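Local coordinates for galactokinase (Bifidobacterium longum subsp. infantis ATCC 15697 = JCM 1222 = DSM 20088, PDB 6TEQ), which probably phosphorylates galactose at the expense of ATP, as a galactokinase of the GHMP kinase family, and binds 2-deoxy-2-fluoro-galactose in this crystal, at residues 68-73 and 154-159; 234-239 and 370-375. All coordinates share one frame; numbering follows the deposited sequence. Where two conformers were deposited one is given.

Contact 1: 68-73 and 154-159; sequences LKPRED and DDVYGL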
loop_
_atom_site.group_PDB
_atom_site.type_symbol
_atom_site.label_atom_id
_atom_site.label_comp_id
_atom_site.label_asym_id
_atom_site.label_seq_id
_atom_site.Cartn_x
_atom_site.Cartn_y
_atom_site.Cartn_z
ATOM N N LEU A 68 8.224 -20.151 6.368
ATOM C CA LEU A 68 8.062 -20.951 5.142
ATOM C C LEU A 68 9.063 -22.081 5.047
ATOM O O LEU A 68 10.218 -21.931 5.519
ATOM C CB LEU A 68 8.171 -19.994 3.947
ATOM C CG LEU A 68 7.948 -20.620 2.549
ATOM C CD1 LEU A 68 7.262 -19.645 1.618
ATOM C CD2 LEU A 68 9.261 -21.110 1.956
ATOM N N LYS A 69 8.639 -23.162 4.410
ATOM C CA LYS A 69 9.557 -24.268 4.031
ATOM C C LYS A 69 9.155 -24.709 2.644
ATOM O O LYS A 69 7.978 -24.918 2.384
ATOM C CB LYS A 69 9.504 -25.436 5.019
ATOM C CG LYS A 69 10.509 -26.517 4.732
ATOM C CD LYS A 69 10.486 -27.574 5.800
ATOM C CE LYS A 69 11.547 -28.616 5.547
ATOM N NZ LYS A 69 11.298 -29.752 6.418
ATOM N N PRO A 70 10.121 -24.875 1.729
ATOM C CA PRO A 70 9.767 -25.336 0.382
ATOM C C PRO A 70 9.384 -26.813 0.476
ATOM O O PRO A 70 9.813 -27.486 1.380
ATOM C CB PRO A 70 11.059 -25.142 -0.402
ATOM C CG PRO A 70 12.155 -25.269 0.653
ATOM C CD PRO A 70 11.569 -24.665 1.935
ATOM N N ARG A 71 8.698 -27.269 -0.545
ATOM C CA ARG A 71 8.336 -28.692 -0.724
ATOM C C ARG A 71 8.965 -29.232 -2.003
ATOM O O ARG A 71 9.234 -28.434 -2.912
ATOM C CB ARG A 71 6.826 -28.807 -0.768
ATOM C CG ARG A 71 6.100 -28.459 0.535
ATOM C CD ARG A 71 4.570 -28.503 0.421
ATOM N NE ARG A 71 4.137 -29.882 0.187
ATOM C CZ ARG A 71 3.630 -30.691 1.077
ATOM N NH1 ARG A 71 3.363 -31.917 0.669
ATOM N NH2 ARG A 71 3.441 -30.331 2.357
ATOM N N GLU A 72 9.154 -30.553 -2.112
ATOM C CA GLU A 72 9.650 -31.187 -3.368
ATOM C C GLU A 72 8.464 -31.553 -4.278
ATOM O O GLU A 72 8.713 -31.958 -5.426
ATOM C CB GLU A 72 10.495 -32.427 -3.069
ATOM C CG GLU A 72 11.838 -32.148 -2.388
ATOM C CD GLU A 72 12.539 -33.424 -1.908
ATOM O OE1 GLU A 72 11.897 -34.480 -1.971
ATOM O OE2 GLU A 72 13.701 -33.306 -1.386
ATOM N N ASP A 73 7.221 -31.439 -3.793
ATOM C CA ASP A 73 6.026 -31.486 -4.675
ATOM C C ASP A 73 5.545 -30.074 -4.987
ATOM O O ASP A 73 6.216 -29.114 -4.597
ATOM C CB ASP A 73 4.930 -32.384 -4.094
ATOM C CG ASP A 73 4.352 -31.927 -2.783
ATOM O OD1 ASP A 73 4.319 -30.683 -2.589
ATOM O OD2 ASP A 73 3.918 -32.828 -1.953
ATOM N N ASP A 154 11.906 -16.550 -3.161
ATOM C CA ASP A 154 13.157 -16.181 -3.847
ATOM C C ASP A 154 14.331 -16.756 -3.061
ATOM O O ASP A 154 15.283 -17.242 -3.669
ATOM C CB ASP A 154 13.246 -14.677 -4.025
ATOM C CG ASP A 154 14.598 -14.202 -4.527
ATOM O OD1 ASP A 154 14.743 -14.235 -5.775
ATOM O OD2 ASP A 154 15.507 -13.983 -3.674
ATOM N N ASP A 155 14.300 -16.594 -1.760
ATOM C CA ASP A 155 15.380 -17.064 -0.883
ATOM C C ASP A 155 15.465 -18.577 -0.947
ATOM O O ASP A 155 16.597 -19.062 -1.274
ATOM C CB ASP A 155 15.150 -16.487 0.510
ATOM C CG ASP A 155 16.291 -16.644 1.479
ATOM O OD1 ASP A 155 17.003 -17.635 1.330
ATOM O OD2 ASP A 155 16.353 -15.896 2.440
ATOM N N VAL A 156 14.394 -19.297 -0.636
ATOM C CA VAL A 156 14.543 -20.780 -0.423
ATOM C C VAL A 156 14.878 -21.411 -1.755
ATOM O O VAL A 156 15.496 -22.493 -1.718
ATOM C CB VAL A 156 13.381 -21.449 0.305
ATOM C CG1 VAL A 156 13.196 -20.792 1.679
ATOM C CG2 VAL A 156 12.110 -21.383 -0.539
ATOM N N TYR A 157 14.351 -20.858 -2.847
ATOM C CA TYR A 157 14.618 -21.443 -4.181
ATOM C C TYR A 157 15.868 -20.808 -4.828
ATOM O O TYR A 157 16.219 -21.233 -5.926
ATOM C CB TYR A 157 13.354 -21.403 -5.029
ATOM C CG TYR A 157 12.312 -22.398 -4.609
ATOM C CD1 TYR A 157 12.638 -23.747 -4.575
ATOM C CD2 TYR A 157 11.077 -22.012 -4.092
ATOM C CE1 TYR A 157 11.756 -24.716 -4.105
ATOM C CE2 TYR A 157 10.131 -22.981 -3.748
ATOM C CZ TYR A 157 10.477 -24.331 -3.743
ATOM O OH TYR A 157 9.556 -25.274 -3.400
ATOM N N GLY A 158 16.590 -19.892 -4.146
ATOM C CA GLY A 158 17.866 -19.335 -4.630
ATOM C C GLY A 158 17.729 -18.644 -5.969
ATOM O O GLY A 158 18.569 -18.841 -6.886
ATOM N N LEU A 159 16.686 -17.855 -6.159
ATOM C CA LEU A 159 16.417 -17.290 -7.512
ATOM C C LEU A 159 17.347 -16.110 -7.728
ATOM O O LEU A 159 17.577 -15.816 -8.921
ATOM C CB LEU A 159 14.979 -16.866 -7.699
ATOM C CG LEU A 159 13.893 -17.915 -7.441
ATOM C CD1 LEU A 159 12.523 -17.322 -7.764
ATOM C CD2 LEU A 159 14.175 -19.155 -8.240
#
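Val156, on the last turn of helix 141-156, packs against Pro70 and Leu68 at the end of strand 54-70. From the backbone outward, its CB faces the proline ring first, 4.0 Å from both Pro70 CG and Pro70 CD. CG1, anti to the carbonyl carbon (chi1 -58°), leans to Leu68 CD2. The second branch does more: CG2 lies 3.8 Å from Leu68 CD2 and 3.9 Å from Pro70 CB, filling the angle between leucine and proline, and it also rests 3.8 Å above the plane of the Tyr157 ring, offset toward the rim.

Tyr157 carries the contact from Pro70 into the following loop, at Arg71. The phenol end of its ring reaches Pro70 CB, with CZ at 3.5 Å, in an oblique approach. Beyond the ring, OH lies 3.2 Å from Arg71 O, which sits at the ring edge near its plane; the hydroxyl is hydrogen-bonded to Gly124 O. The guanidinium of Arg71 grips Asp73 side-on, NE to OD1 and NH1 to OD2, both nearly straight, while NH2 forms a salt bridge with Asp126.

Just past the tyrosine, Gly158 takes a positive phi and closes a Schellman motif, with Gly158 N bonded to Asp155 O and Leu159 N to Asp154 O. In the N-terminal half of this GHMP kinase the contact is a surface seam: Trp35 of strand 33-42 touches both Leu68 and Val156, Leu68 also packs on Ala152 and Leu153 of helix 141-156, and the backbones of Lys69 and Arg71 bond to Asp126 of strand 125-131 and to Gly124 just before it.

Contact 2: 234-239 and 370-375; sequences VVDTQA and GGSIIA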
loop_
_atom_site.group_PDB
_atom_site.type_symbol
_atom_site.label_atom_id
_atom_site.label_comp_id
_atom_site.label_asym_id
_atom_site.label_seq_id
_atom_site.Cartn_x
_atom_site.Cartn_y
_atom_site.Cartn_z
ATOM N N VAL A 234 -1.841 7.934 12.276
ATOM C CA VAL A 234 -2.551 7.054 11.329
ATOM C C VAL A 234 -3.776 6.481 12.051
ATOM O O VAL A 234 -3.574 5.954 13.151
ATOM C CB VAL A 234 -1.629 5.949 10.815
ATOM C CG1 VAL A 234 -2.430 4.973 9.929
ATOM C CG2 VAL A 234 -0.453 6.542 10.112
ATOM N N VAL A 235 -4.975 6.691 11.488
ATOM C CA VAL A 235 -6.206 6.223 12.120
ATOM C C VAL A 235 -6.926 5.366 11.116
ATOM O O VAL A 235 -7.312 5.863 10.046
ATOM C CB VAL A 235 -7.091 7.397 12.612
ATOM C CG1 VAL A 235 -8.447 6.866 13.104
ATOM C CG2 VAL A 235 -6.370 8.207 13.663
ATOM N N ASP A 236 -7.102 4.118 11.448
ATOM C CA ASP A 236 -7.963 3.193 10.704
ATOM C C ASP A 236 -9.409 3.444 11.113
ATOM O O ASP A 236 -9.787 3.282 12.285
ATOM C CB ASP A 236 -7.519 1.771 10.997
ATOM C CG ASP A 236 -8.416 0.681 10.422
ATOM O OD1 ASP A 236 -9.308 0.984 9.618
ATOM O OD2 ASP A 236 -8.188 -0.454 10.808
ATOM N N THR A 237 -10.218 3.944 10.200
ATOM C CA THR A 237 -11.623 4.278 10.511
ATOM C C THR A 237 -12.406 3.036 10.912
ATOM O O THR A 237 -13.397 3.212 11.601
ATOM C CB THR A 237 -12.371 4.963 9.369
ATOM O OG1 THR A 237 -12.516 4.064 8.251
ATOM C CG2 THR A 237 -11.653 6.255 9.010
ATOM N N GLN A 238 -11.977 1.857 10.510
ATOM C CA GLN A 238 -12.792 0.626 10.666
ATOM C C GLN A 238 -14.180 0.804 10.024
ATOM O O GLN A 238 -15.123 0.079 10.448
ATOM C CB GLN A 238 -12.835 0.222 12.138
ATOM C CG GLN A 238 -11.447 -0.001 12.696
ATOM C CD GLN A 238 -11.457 -0.894 13.907
ATOM O OE1 GLN A 238 -11.619 -0.471 15.052
ATOM N NE2 GLN A 238 -11.466 -2.176 13.594
ATOM N N ALA A 239 -14.321 1.704 9.031
ATOM C CA ALA A 239 -15.616 1.901 8.347
ATOM C C ALA A 239 -15.835 0.621 7.576
ATOM O O ALA A 239 -14.847 0.073 7.006
ATOM C CB ALA A 239 -15.628 3.042 7.398
ATOM N N GLY A 370 -13.099 3.762 2.361
ATOM C CA GLY A 370 -12.923 3.209 3.693
ATOM C C GLY A 370 -11.478 3.292 4.074
ATOM O O GLY A 370 -10.728 3.991 3.356
ATOM N N GLY A 371 -11.111 2.619 5.165
ATOM C CA GLY A 371 -9.714 2.475 5.546
ATOM C C GLY A 371 -9.259 3.610 6.418
ATOM O O GLY A 371 -9.946 3.980 7.366
ATOM N N SER A 372 -8.062 4.108 6.117
ATOM C CA SER A 372 -7.336 4.962 7.086
ATOM C C SER A 372 -7.141 6.392 6.592
ATOM O O SER A 372 -7.061 6.652 5.360
ATOM C CB SER A 372 -6.004 4.371 7.483
ATOM O OG SER A 372 -6.108 3.048 7.954
ATOM N N ILE A 373 -6.977 7.273 7.560
ATOM C CA ILE A 373 -6.464 8.627 7.358
ATOM C C ILE A 373 -5.094 8.720 7.978
ATOM O O ILE A 373 -4.727 7.989 8.899
ATOM C CB ILE A 373 -7.432 9.730 7.867
ATOM C CG1 ILE A 373 -7.485 9.858 9.390
ATOM C CG2 ILE A 373 -8.792 9.597 7.274
ATOM C CD1 ILE A 373 -7.671 11.250 9.792
ATOM N N ILE A 374 -4.373 9.727 7.526
ATOM C CA ILE A 374 -3.097 10.145 8.100
ATOM C C ILE A 374 -3.156 11.646 8.328
ATOM O O ILE A 374 -3.872 12.374 7.665
ATOM C CB ILE A 374 -1.928 9.734 7.212
ATOM C CG1 ILE A 374 -1.877 10.560 5.942
ATOM C CG2 ILE A 374 -1.970 8.225 6.965
ATOM C CD1 ILE A 374 -0.753 10.219 4.997
ATOM N N ALA A 375 -2.363 12.073 9.285
ATOM C CA ALA A 375 -2.227 13.487 9.614
ATOM C C ALA A 375 -0.818 13.780 10.080
ATOM O O ALA A 375 -0.246 13.037 10.935
ATOM C CB ALA A 375 -3.255 13.856 10.680
HETATM O O HOH W 1 -12.197 0.760 6.972
#
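Val235 and Ile373 form the hydrogen-bonded pair of an antiparallel beta ladder that joins strands 230-236 and 372-378 within the five-stranded sheet of the GHMP kinase C-terminal region. Val235 N reaches Ile373 O and Ile373 N reaches Val235 O, each at 2.9 Å. On their face of the sheet Val235 CB lies 4.1 Å from Ile373 CG1; Ile373 packs on Leu347 and Ala350 of helix 345-356, and Val235 on Ile389 of helix 382-396.

The other face carries Val234, Asp236, Ser372 and Ile374. Val234 and Ile374 lie side by side, their CG2 methyls 3.9 Å apart; Ile374 CG1 is set between the backbone N and the carbonyl carbon (chi1 71°), and the side chain packs on Arg363 and Thr365 of strand 361-365. Asp236 CB comes 3.6 Å from Ser372 OG. Neither polar end is paired across the ladder: Asp236 OD2 forms a salt bridge with Arg402, and Ser372 OG is hydrogen-bonded to Ser137 O, between the ADP-binding Gly136 and Gly138.

Past the strand, Asp236 OD1 accepts from Gln238 N in an Asx turn, and Thr237 makes an overlapping ST turn, its OG1 taking Ala239 N. Held between the backbone N and carbonyl carbon (chi1 66°), OG1 also donates to Gly371 O at 2.7 Å, and Thr237 N does so at 2.8 Å. An alanine here would probably leave Gly371 O with only the backbone N of these two donors, and Ala239 N without its turn acceptor. One water completes the join, accepting from Gly371 N at 2.8 Å and donating to Ala239 O at 2.7 Å.

From the N terminus, the chain runs through strand 54-70, crosses the 80 residues that hold strand 125-131 and most of helix 141-156, and closes this loop at contact 1. It then passes the sugar-binding Thr187 to Asp191 before entering strand 230-236, where contact 2 opens. A mainly helical excursion of 130 residues, holding helices 247-262 to 345-356 and then strand 361-365, separates its two halves. The loops therefore follow in series. Contact 1 ties helix 141-156 to the end of strand 54-70 at the surface of the protein; contact 2 joins two strands inside the five-stranded sheet. Their centres are 36 Å apart, on opposite sides of the chain's centre.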